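Local coordinates for protein putative phosphatase (Bacteroides thetaiotaomicron, PDB 3KYA) that is a putative phosphatase of unproven activity that binds zinc and probably couples an IPT/TIG domain to a six-bladed beta-propeller, at residues K134-F146 / Y459-I471. Numbering follows the deposited sequence.
Sequences KCCGFSDNGRLAF and YVHDQVGHTIRTI. With EDO (1,2-ethanediol), chain J.
His-461 reaches from strand 459-462 to the turn before strand 141-146 and donates NE2-H to the carbonyl of Phe-138, with NE2 2.9 Å from O and an N-H...O angle of 166°. The carbonyl oxygen lies in the imidazole plane, yet the donor stands above the carbonyl plane. CE1 continues the same edge, 3.1 Å from Asp-140 O. The first torsion of His-461, CG anti to the backbone N (chi1 176°), carries the ring out between the strands, where a side chain on Gly-142 would run into ND1.

A second histidine presents its face. Ser-139 CB sits over the His-466 ring, 3.8 Å from its centroid, while Val-464 O covers the opposite face. His-466 ND1 donates to Gln-463 O at 2.7 Å, helping fix the ring's rotation. Gln-463 adds a weak bond from NE2 to Ser-139 O, and a water links Gly-137 N to His-466 O.

Beyond this polar turn the contact becomes apolar. Ile-468 CG1 rests over the face of Phe-138, 4.1 Å from the ring centroid; Leu-144 CD1 touches the backbone of Tyr-459, and Phe-146 CZ meets Tyr-459 CD2 at 3.8 Å.

In the second shell, Asp-462 OD1 accepts from Gly-465 N in an Asx motif, its OD2 salt-bridges Arg-469, and a G1 bulge at His-466 and Thr-467 shapes the hairpin. Ser-447 OG accepts from Gly-142 N.

The contact joins sheets that are probably neighbouring propeller blades (141-147; 457-462 and 467-473); strand 105-110 pairs with 467-473, consistent with ring closure. Were His-461 an alanine, Phe-138 O would probably lose this donor and a gap would open beside Gly-142. One near-straight bond and a weak one tie the turn, while Phe-138, Leu-144 and Phe-146 pack on Ile-468 and Tyr-459 between the sheets.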
loop_
_atom_site.group_PDB
_atom_site.type_symbol
_atom_site.label_atom_id
_atom_site.label_comp_id
_atom_site.label_asym_id
_atom_site.label_seq_id
_atom_site.Cartn_x
_atom_site.Cartn_y
_atom_site.Cartn_z
ATOM N N LYS A 134 -1.691 -3.615 42.701
ATOM C CA LYS A 134 -1.717 -2.911 41.416
ATOM C C LYS A 134 -3.160 -2.730 40.936
ATOM O O LYS A 134 -4.048 -3.544 41.232
ATOM C CB LYS A 134 -0.827 -3.568 40.350
ATOM C CG LYS A 134 -1.221 -4.942 39.855
ATOM C CD LYS A 134 -0.349 -5.340 38.658
ATOM C CE LYS A 134 -0.534 -6.805 38.266
ATOM N NZ LYS A 134 0.257 -7.159 37.059
ATOM N N CYS A 135 -3.387 -1.641 40.203
ATOM C CA CYS A 135 -4.720 -1.290 39.753
ATOM C C CYS A 135 -5.298 -2.242 38.695
ATOM O O CYS A 135 -4.575 -2.929 37.962
ATOM C CB CYS A 135 -4.741 0.156 39.238
ATOM S SG CYS A 135 -3.891 0.395 37.644
ATOM N N CYS A 136 -6.619 -2.273 38.651
ATOM C CA CYS A 136 -7.368 -3.114 37.732
ATOM C C CYS A 136 -8.809 -2.610 37.622
ATOM O O CYS A 136 -9.246 -1.773 38.410
ATOM C CB CYS A 136 -7.332 -4.576 38.181
ATOM S SG CYS A 136 -7.890 -4.872 39.913
ATOM N N GLY A 137 -9.526 -3.109 36.620
ATOM C CA GLY A 137 -10.918 -2.737 36.379
ATOM C C GLY A 137 -11.128 -2.793 34.880
ATOM O O GLY A 137 -11.102 -3.886 34.295
ATOM N N PHE A 138 -11.346 -1.623 34.285
ATOM C CA PHE A 138 -11.413 -1.427 32.818
ATOM C C PHE A 138 -12.295 -2.390 32.013
ATOM O O PHE A 138 -12.043 -2.573 30.817
ATOM C CB PHE A 138 -9.983 -1.555 32.244
ATOM C CG PHE A 138 -8.961 -0.679 32.922
ATOM C CD1 PHE A 138 -8.958 0.688 32.705
ATOM C CD2 PHE A 138 -8.000 -1.225 33.769
ATOM C CE1 PHE A 138 -8.032 1.504 33.322
ATOM C CE2 PHE A 138 -7.044 -0.404 34.398
ATOM C CZ PHE A 138 -7.064 0.954 34.172
ATOM N N SER A 139 -13.359 -2.918 32.618
ATOM C CA SER A 139 -14.118 -4.018 31.997
ATOM C C SER A 139 -15.348 -3.649 31.175
ATOM O O SER A 139 -15.813 -4.459 30.361
ATOM C CB SER A 139 -14.484 -5.041 33.078
ATOM O OG SER A 139 -15.301 -4.483 34.088
ATOM N N ASP A 140 -15.866 -2.443 31.361
ATOM C CA ASP A 140 -16.997 -1.981 30.566
ATOM C C ASP A 140 -16.474 -1.291 29.317
ATOM O O ASP A 140 -15.322 -0.853 29.287
ATOM C CB ASP A 140 -17.844 -1.026 31.382
ATOM C CG ASP A 140 -18.424 -1.688 32.609
ATOM O OD1 ASP A 140 -19.106 -2.737 32.473
ATOM O OD2 ASP A 140 -18.189 -1.162 33.708
ATOM N N ASN A 141 -17.304 -1.232 28.275
ATOM C CA ASN A 141 -16.947 -0.549 27.027
ATOM C C ASN A 141 -16.584 0.907 27.342
ATOM O O ASN A 141 -17.364 1.619 27.989
ATOM C CB ASN A 141 -18.123 -0.674 26.046
ATOM C CG ASN A 141 -17.814 -0.161 24.640
ATOM O OD1 ASN A 141 -17.324 0.938 24.464
ATOM N ND2 ASN A 141 -18.161 -0.963 23.629
ATOM N N GLY A 142 -15.404 1.354 26.906
ATOM C CA GLY A 142 -14.945 2.705 27.245
ATOM C C GLY A 142 -14.416 3.569 26.125
ATOM O O GLY A 142 -14.251 3.106 24.995
ATOM N N ARG A 143 -14.222 4.852 26.443
ATOM C CA ARG A 143 -13.627 5.835 25.541
ATOM C C ARG A 143 -12.569 6.636 26.294
ATOM O O ARG A 143 -12.689 6.887 27.493
ATOM C CB ARG A 143 -14.675 6.784 24.967
ATOM C CG ARG A 143 -15.704 6.104 24.068
ATOM C CD ARG A 143 -15.070 5.563 22.784
ATOM N NE ARG A 143 -16.089 5.095 21.854
ATOM C CZ ARG A 143 -16.731 3.932 21.941
ATOM N NH1 ARG A 143 -16.479 3.072 22.922
ATOM N NH2 ARG A 143 -17.637 3.623 21.028
ATOM N N LEU A 144 -11.554 7.065 25.565
ATOM C CA LEU A 144 -10.422 7.782 26.127
ATOM C C LEU A 144 -10.330 9.240 25.684
ATOM O O LEU A 144 -10.712 9.583 24.563
ATOM C CB LEU A 144 -9.134 7.061 25.708
ATOM C CG LEU A 144 -8.879 5.641 26.216
ATOM C CD1 LEU A 144 -7.635 5.041 25.522
ATOM C CD2 LEU A 144 -8.715 5.591 27.747
ATOM N N ALA A 145 -9.795 10.101 26.557
ATOM C CA ALA A 145 -9.560 11.510 26.205
ATOM C C ALA A 145 -8.512 12.163 27.092
ATOM O O ALA A 145 -8.584 12.051 28.318
ATOM C CB ALA A 145 -10.877 12.328 26.262
ATOM N N PHE A 146 -7.519 12.799 26.479
ATOM C CA PHE A 146 -6.520 13.559 27.229
ATOM C C PHE A 146 -7.049 14.913 27.691
ATOM O O PHE A 146 -7.842 15.541 27.000
ATOM C CB PHE A 146 -5.301 13.942 26.371
ATOM C CG PHE A 146 -4.399 12.801 25.979
ATOM C CD1 PHE A 146 -3.658 12.124 26.935
ATOM C CD2 PHE A 146 -4.243 12.455 24.644
ATOM C CE1 PHE A 146 -2.797 11.093 26.569
ATOM C CE2 PHE A 146 -3.394 11.419 24.276
ATOM C CZ PHE A 146 -2.677 10.743 25.234
ATOM N N TYR A 459 -2.664 5.125 22.964
ATOM C CA TYR A 459 -3.163 4.392 24.123
ATOM C C TYR A 459 -4.462 3.739 23.655
ATOM O O TYR A 459 -5.288 4.375 22.990
ATOM C CB TYR A 459 -3.426 5.283 25.334
ATOM C CG TYR A 459 -2.155 5.836 25.899
ATOM C CD1 TYR A 459 -1.437 5.129 26.849
ATOM C CD2 TYR A 459 -1.647 7.052 25.456
ATOM C CE1 TYR A 459 -0.256 5.619 27.357
ATOM C CE2 TYR A 459 -0.482 7.563 25.977
ATOM C CZ TYR A 459 0.215 6.838 26.918
ATOM O OH TYR A 459 1.391 7.320 27.434
ATOM N N VAL A 460 -4.642 2.474 24.013
ATOM C CA VAL A 460 -5.778 1.696 23.583
ATOM C C VAL A 460 -6.505 1.114 24.781
ATOM O O VAL A 460 -5.865 0.564 25.664
ATOM C CB VAL A 460 -5.307 0.507 22.735
ATOM C CG1 VAL A 460 -6.507 -0.287 22.225
ATOM C CG2 VAL A 460 -4.398 0.986 21.576
ATOM N N HIS A 461 -7.834 1.205 24.806
ATOM C CA HIS A 461 -8.608 0.575 25.856
ATOM C C HIS A 461 -9.077 -0.796 25.384
ATOM O O HIS A 461 -9.965 -0.898 24.518
ATOM C CB HIS A 461 -9.790 1.438 26.290
ATOM C CG HIS A 461 -10.672 0.773 27.297
ATOM N ND1 HIS A 461 -12.049 0.903 27.290
ATOM C CD2 HIS A 461 -10.382 -0.101 28.291
ATOM C CE1 HIS A 461 -12.556 0.188 28.279
ATOM N NE2 HIS A 461 -11.571 -0.447 28.890
ATOM N N ASP A 462 -8.456 -1.837 25.945
ATOM C CA ASP A 462 -8.759 -3.229 25.617
ATOM C C ASP A 462 -9.791 -3.661 26.676
ATOM O O ASP A 462 -9.460 -4.107 27.774
ATOM C CB ASP A 462 -7.467 -4.036 25.631
ATOM C CG ASP A 462 -7.619 -5.441 25.088
ATOM O OD1 ASP A 462 -8.718 -6.012 25.160
ATOM O OD2 ASP A 462 -6.591 -5.990 24.629
ATOM N N GLN A 463 -11.049 -3.437 26.313
ATOM C CA GLN A 463 -12.191 -3.674 27.196
ATOM C C GLN A 463 -12.264 -5.073 27.786
ATOM O O GLN A 463 -12.476 -5.207 28.989
ATOM C CB GLN A 463 -13.505 -3.409 26.449
ATOM C CG GLN A 463 -14.754 -3.555 27.304
ATOM C CD GLN A 463 -15.989 -3.849 26.470
ATOM O OE1 GLN A 463 -15.959 -3.749 25.240
ATOM N NE2 GLN A 463 -17.076 -4.216 27.130
ATOM N N VAL A 464 -12.108 -6.108 26.956
ATOM C CA VAL A 464 -12.225 -7.492 27.448
ATOM C C VAL A 464 -10.899 -8.038 28.022
ATOM O O VAL A 464 -10.903 -8.869 28.919
ATOM C CB VAL A 464 -12.937 -8.399 26.390
ATOM C CG1 VAL A 464 -12.853 -9.878 26.755
ATOM C CG2 VAL A 464 -14.417 -7.971 26.260
ATOM N N GLY A 465 -9.767 -7.512 27.570
ATOM C CA GLY A 465 -8.500 -7.823 28.231
ATOM C C GLY A 465 -8.417 -7.122 29.594
ATOM O O GLY A 465 -7.607 -7.494 30.465
ATOM N N HIS A 466 -9.280 -6.117 29.788
ATOM C CA HIS A 466 -9.337 -5.299 31.013
ATOM C C HIS A 466 -8.025 -4.537 31.253
ATOM O O HIS A 466 -7.565 -4.362 32.407
ATOM C CB HIS A 466 -9.705 -6.120 32.251
ATOM C CG HIS A 466 -10.923 -6.983 32.070
ATOM N ND1 HIS A 466 -11.918 -6.689 31.162
ATOM C CD2 HIS A 466 -11.346 -8.078 32.750
ATOM C CE1 HIS A 466 -12.865 -7.611 31.239
ATOM N NE2 HIS A 466 -12.547 -8.459 32.203
ATOM N N THR A 467 -7.459 -4.048 30.156
ATOM C CA THR A 467 -6.182 -3.349 30.167
ATOM C C THR A 467 -6.150 -2.087 29.305
ATOM O O THR A 467 -6.983 -1.885 28.389
ATOM C CB THR A 467 -5.064 -4.257 29.597
ATOM O OG1 THR A 467 -5.492 -4.813 28.341
ATOM C CG2 THR A 467 -4.735 -5.412 30.546
ATOM N N ILE A 468 -5.189 -1.232 29.637
ATOM C CA ILE A 468 -4.827 -0.111 28.797
ATOM C C ILE A 468 -3.526 -0.565 28.138
ATOM O O ILE A 468 -2.566 -0.932 28.839
ATOM C CB ILE A 468 -4.590 1.191 29.562
ATOM C CG1 ILE A 468 -5.839 1.625 30.347
ATOM C CG2 ILE A 468 -4.155 2.274 28.596
ATOM C CD1 ILE A 468 -7.107 1.854 29.497
ATOM N N ARG A 469 -3.516 -0.579 26.803
ATOM C CA ARG A 469 -2.373 -0.989 25.999
ATOM C C ARG A 469 -1.733 0.248 25.375
ATOM O O ARG A 469 -2.352 1.312 25.311
ATOM C CB ARG A 469 -2.793 -1.936 24.874
ATOM C CG ARG A 469 -3.661 -3.102 25.282
ATOM C CD ARG A 469 -2.931 -4.128 26.096
ATOM N NE ARG A 469 -1.935 -4.878 25.332
ATOM C CZ ARG A 469 -2.201 -5.911 24.535
ATOM N NH1 ARG A 469 -3.450 -6.332 24.341
ATOM N NH2 ARG A 469 -1.198 -6.534 23.921
ATOM N N THR A 470 -0.484 0.109 24.955
ATOM C CA THR A 470 0.216 1.179 24.276
ATOM C C THR A 470 0.692 0.691 22.919
ATOM O O THR A 470 0.893 -0.505 22.731
ATOM C CB THR A 470 1.465 1.659 25.057
ATOM O OG1 THR A 470 2.347 0.557 25.300
ATOM C CG2 THR A 470 1.063 2.292 26.386
ATOM N N ILE A 471 0.829 1.612 21.969
ATOM C CA ILE A 471 1.507 1.320 20.704
ATOM C C ILE A 471 2.518 2.441 20.604
ATOM O O ILE A 471 2.144 3.616 20.498
ATOM C CB ILE A 471 0.607 1.299 19.483
ATOM C CG1 ILE A 471 -0.543 0.313 19.702
ATOM C CG2 ILE A 471 1.456 0.918 18.244
ATOM C CD1 ILE A 471 -1.601 0.282 18.565
HETATM C C1 EDO J . 1.767 -3.397 34.746
HETATM O O1 EDO J . 2.991 -3.076 34.074
HETATM C C2 EDO J . 0.800 -4.065 33.768
HETATM O O2 EDO J . -0.113 -4.929 34.464
HETATM O O HOH W 1 -7.953 -4.953 35.004
#